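Local coordinates for NlpC/P60 domain-containing protein (Mycobacterium avium subsp. paratuberculosis, PDB 3GT2) that is of unknown function but carries a P60 domain of the peptidase C40 family that lacks the family's catalytic nucleophile and probably does not act as a peptidase, at residues 77-82 with 131-136. Numbering follows the deposited sequence.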
loop_
_atom_site.group_PDB
_atom_site.type_symbol
_atom_site.label_atom_id
_atom_site.label_comp_id
_atom_site.label_asym_id
_atom_site.label_seq_id
_atom_site.Cartn_x
_atom_site.Cartn_y
_atom_site.Cartn_z
ATOM N N ALA A 77 -9.020 -7.263 -2.827
ATOM C CA ALA A 77 -9.630 -6.581 -3.962
ATOM C C ALA A 77 -8.598 -5.791 -4.764
ATOM O O ALA A 77 -8.707 -5.678 -5.984
ATOM C CB ALA A 77 -10.764 -5.659 -3.494
HETATM N N MSE A 78 -7.601 -5.228 -4.083
HETATM C CA MSE A 78 -6.529 -4.527 -4.792
HETATM C C MSE A 78 -5.750 -5.487 -5.682
HETATM O O MSE A 78 -5.251 -5.100 -6.737
HETATM C CB MSE A 78 -5.575 -3.849 -3.810
HETATM C CG MSE A 78 -6.173 -2.695 -3.057
HETATM SE SE MSE A 78 -5.000 -2.069 -1.629
HETATM C CE MSE A 78 -6.232 -0.807 -0.826
ATOM N N TYR A 79 -5.648 -6.742 -5.249
ATOM C CA TYR A 79 -4.910 -7.758 -5.988
ATOM C C TYR A 79 -5.580 -8.030 -7.324
ATOM O O TYR A 79 -4.979 -8.600 -8.216
ATOM C CB TYR A 79 -4.874 -9.050 -5.187
ATOM C CG TYR A 79 -3.855 -10.055 -5.662
ATOM C CD1 TYR A 79 -2.500 -9.736 -5.693
ATOM C CD2 TYR A 79 -4.241 -11.333 -6.053
ATOM C CE1 TYR A 79 -1.558 -10.656 -6.114
ATOM C CE2 TYR A 79 -3.302 -12.261 -6.480
ATOM C CZ TYR A 79 -1.961 -11.912 -6.503
ATOM O OH TYR A 79 -1.006 -12.809 -6.914
ATOM N N ARG A 80 -6.835 -7.616 -7.454
ATOM C CA ARG A 80 -7.617 -7.918 -8.652
ATOM C C ARG A 80 -7.804 -6.723 -9.580
ATOM O O ARG A 80 -8.596 -6.777 -10.520
ATOM C CB ARG A 80 -8.976 -8.500 -8.257
ATOM C CG ARG A 80 -8.859 -9.848 -7.556
ATOM C CD ARG A 80 -10.169 -10.244 -6.891
ATOM N NE ARG A 80 -11.243 -10.390 -7.869
ATOM C CZ ARG A 80 -11.415 -11.464 -8.631
ATOM N NH1 ARG A 80 -10.581 -12.492 -8.536
ATOM N NH2 ARG A 80 -12.420 -11.508 -9.495
ATOM N N VAL A 81 -7.081 -5.643 -9.322
ATOM C CA VAL A 81 -7.119 -4.501 -10.226
ATOM C C VAL A 81 -5.732 -4.249 -10.811
ATOM O O VAL A 81 -4.751 -4.840 -10.372
ATOM C CB VAL A 81 -7.645 -3.235 -9.536
ATOM C CG1 VAL A 81 -8.949 -3.550 -8.821
ATOM C CG2 VAL A 81 -6.610 -2.692 -8.560
ATOM N N GLY A 82 -5.659 -3.366 -11.792
ATOM C CA GLY A 82 -4.388 -3.006 -12.383
ATOM C C GLY A 82 -3.733 -4.116 -13.183
ATOM O O GLY A 82 -4.397 -5.030 -13.680
ATOM N N GLY A 131 5.403 -15.656 2.719
ATOM C CA GLY A 131 3.963 -15.497 2.603
ATOM C C GLY A 131 3.547 -14.541 1.502
ATOM O O GLY A 131 2.372 -14.198 1.365
HETATM N N MSE A 132 4.517 -14.106 0.708
HETATM C CA MSE A 132 4.245 -13.139 -0.345
HETATM C C MSE A 132 3.466 -13.812 -1.478
HETATM O O MSE A 132 3.712 -14.975 -1.815
HETATM C CB MSE A 132 5.569 -12.550 -0.852
HETATM C CG MSE A 132 5.461 -11.248 -1.624
HETATM SE SE MSE A 132 7.251 -10.615 -2.135
HETATM C CE MSE A 132 7.757 -12.131 -3.229
ATOM N N ALA A 133 2.519 -13.085 -2.052
ATOM C CA ALA A 133 1.728 -13.580 -3.171
ATOM C C ALA A 133 2.626 -13.596 -4.401
ATOM O O ALA A 133 3.608 -12.853 -4.457
ATOM C CB ALA A 133 0.518 -12.674 -3.392
ATOM N N PRO A 134 2.289 -14.443 -5.390
ATOM C CA PRO A 134 3.105 -14.703 -6.582
ATOM C C PRO A 134 3.334 -13.489 -7.483
ATOM O O PRO A 134 4.347 -13.451 -8.191
ATOM C CB PRO A 134 2.280 -15.738 -7.356
ATOM C CG PRO A 134 1.316 -16.287 -6.411
ATOM C CD PRO A 134 1.044 -15.227 -5.395
ATOM N N TYR A 135 2.396 -12.547 -7.497
ATOM C CA TYR A 135 2.512 -11.382 -8.364
ATOM C C TYR A 135 2.454 -10.097 -7.573
ATOM O O TYR A 135 1.878 -10.046 -6.480
ATOM C CB TYR A 135 1.387 -11.344 -9.392
ATOM C CG TYR A 135 1.402 -12.501 -10.346
ATOM C CD1 TYR A 135 2.341 -12.564 -11.364
ATOM C CD2 TYR A 135 0.477 -13.523 -10.232
ATOM C CE1 TYR A 135 2.358 -13.626 -12.250
ATOM C CE2 TYR A 135 0.479 -14.590 -11.117
ATOM C CZ TYR A 135 1.424 -14.630 -12.122
ATOM O OH TYR A 135 1.445 -15.680 -13.004
HETATM N N MSE A 136 3.054 -9.058 -8.135
HETATM C CA MSE A 136 2.824 -7.714 -7.644
HETATM C C MSE A 136 1.839 -7.016 -8.581
HETATM O O MSE A 136 1.472 -7.575 -9.616
HETATM C CB MSE A 136 4.151 -6.962 -7.515
HETATM C CG MSE A 136 5.020 -7.604 -6.465
HETATM SE SE MSE A 136 6.822 -6.921 -6.382
HETATM C CE MSE A 136 6.450 -5.014 -6.120
#
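Ala133 is the first residue of the 131-136 loop to meet Tyr79, the one side chain through which 77-82 makes this contact. Ala133 CB points at Tyr79 and lies 4.0 Å from Tyr79 CE1, oblique to the ring, with the hydroxyl oxygen about as near. The backbone here is already tied down, since Ala133 is backbone hydrogen-bonded to Phe97 of strand 95-98, and the Phe97 ring meets Tyr79 edge-to-face.

Next comes Pro134, whose side chain crosses that of Tyr79 at about a right angle and brings Pro134 CD to 3.5 Å from Tyr79 OH. This is an apolar touch on a polar oxygen.

At Tyr135 the phenol meets a backbone donor. The amide N of Tyr135 donates to Tyr79 OH over 3.5 Å, and with an N-H...O angle of 143° the bond is both long and bent, hence weak. The carbonyl O of Tyr135 sits at the edge of the Tyr79 ring, in its plane and 3.5 Å from Tyr79 CE1. Tyr135 CB and CD2 also approach the hydroxyl, which comes at the edge of the Tyr135 ring, before that side chain leads away. With CG anti to the backbone N (chi1 -165°), the ring end of Tyr79 comes nearer the loop. Lys84 NZ hydrogen-bonds to the Tyr79 carbonyl O, and its charge lies against the ring in a cation-pi contact.

At Met136 the chain enters strand 136-138, antiparallel to 83-85, and its backbone pairs with Ile85. Tyr79 thus reaches from the type I turn Met78-Val81 to the loop between strands 122-126 and 136-138, a plain packing contact within the NlpC/P60 fold, that of the papain-like cysteine peptidases, although this chain has no cysteine.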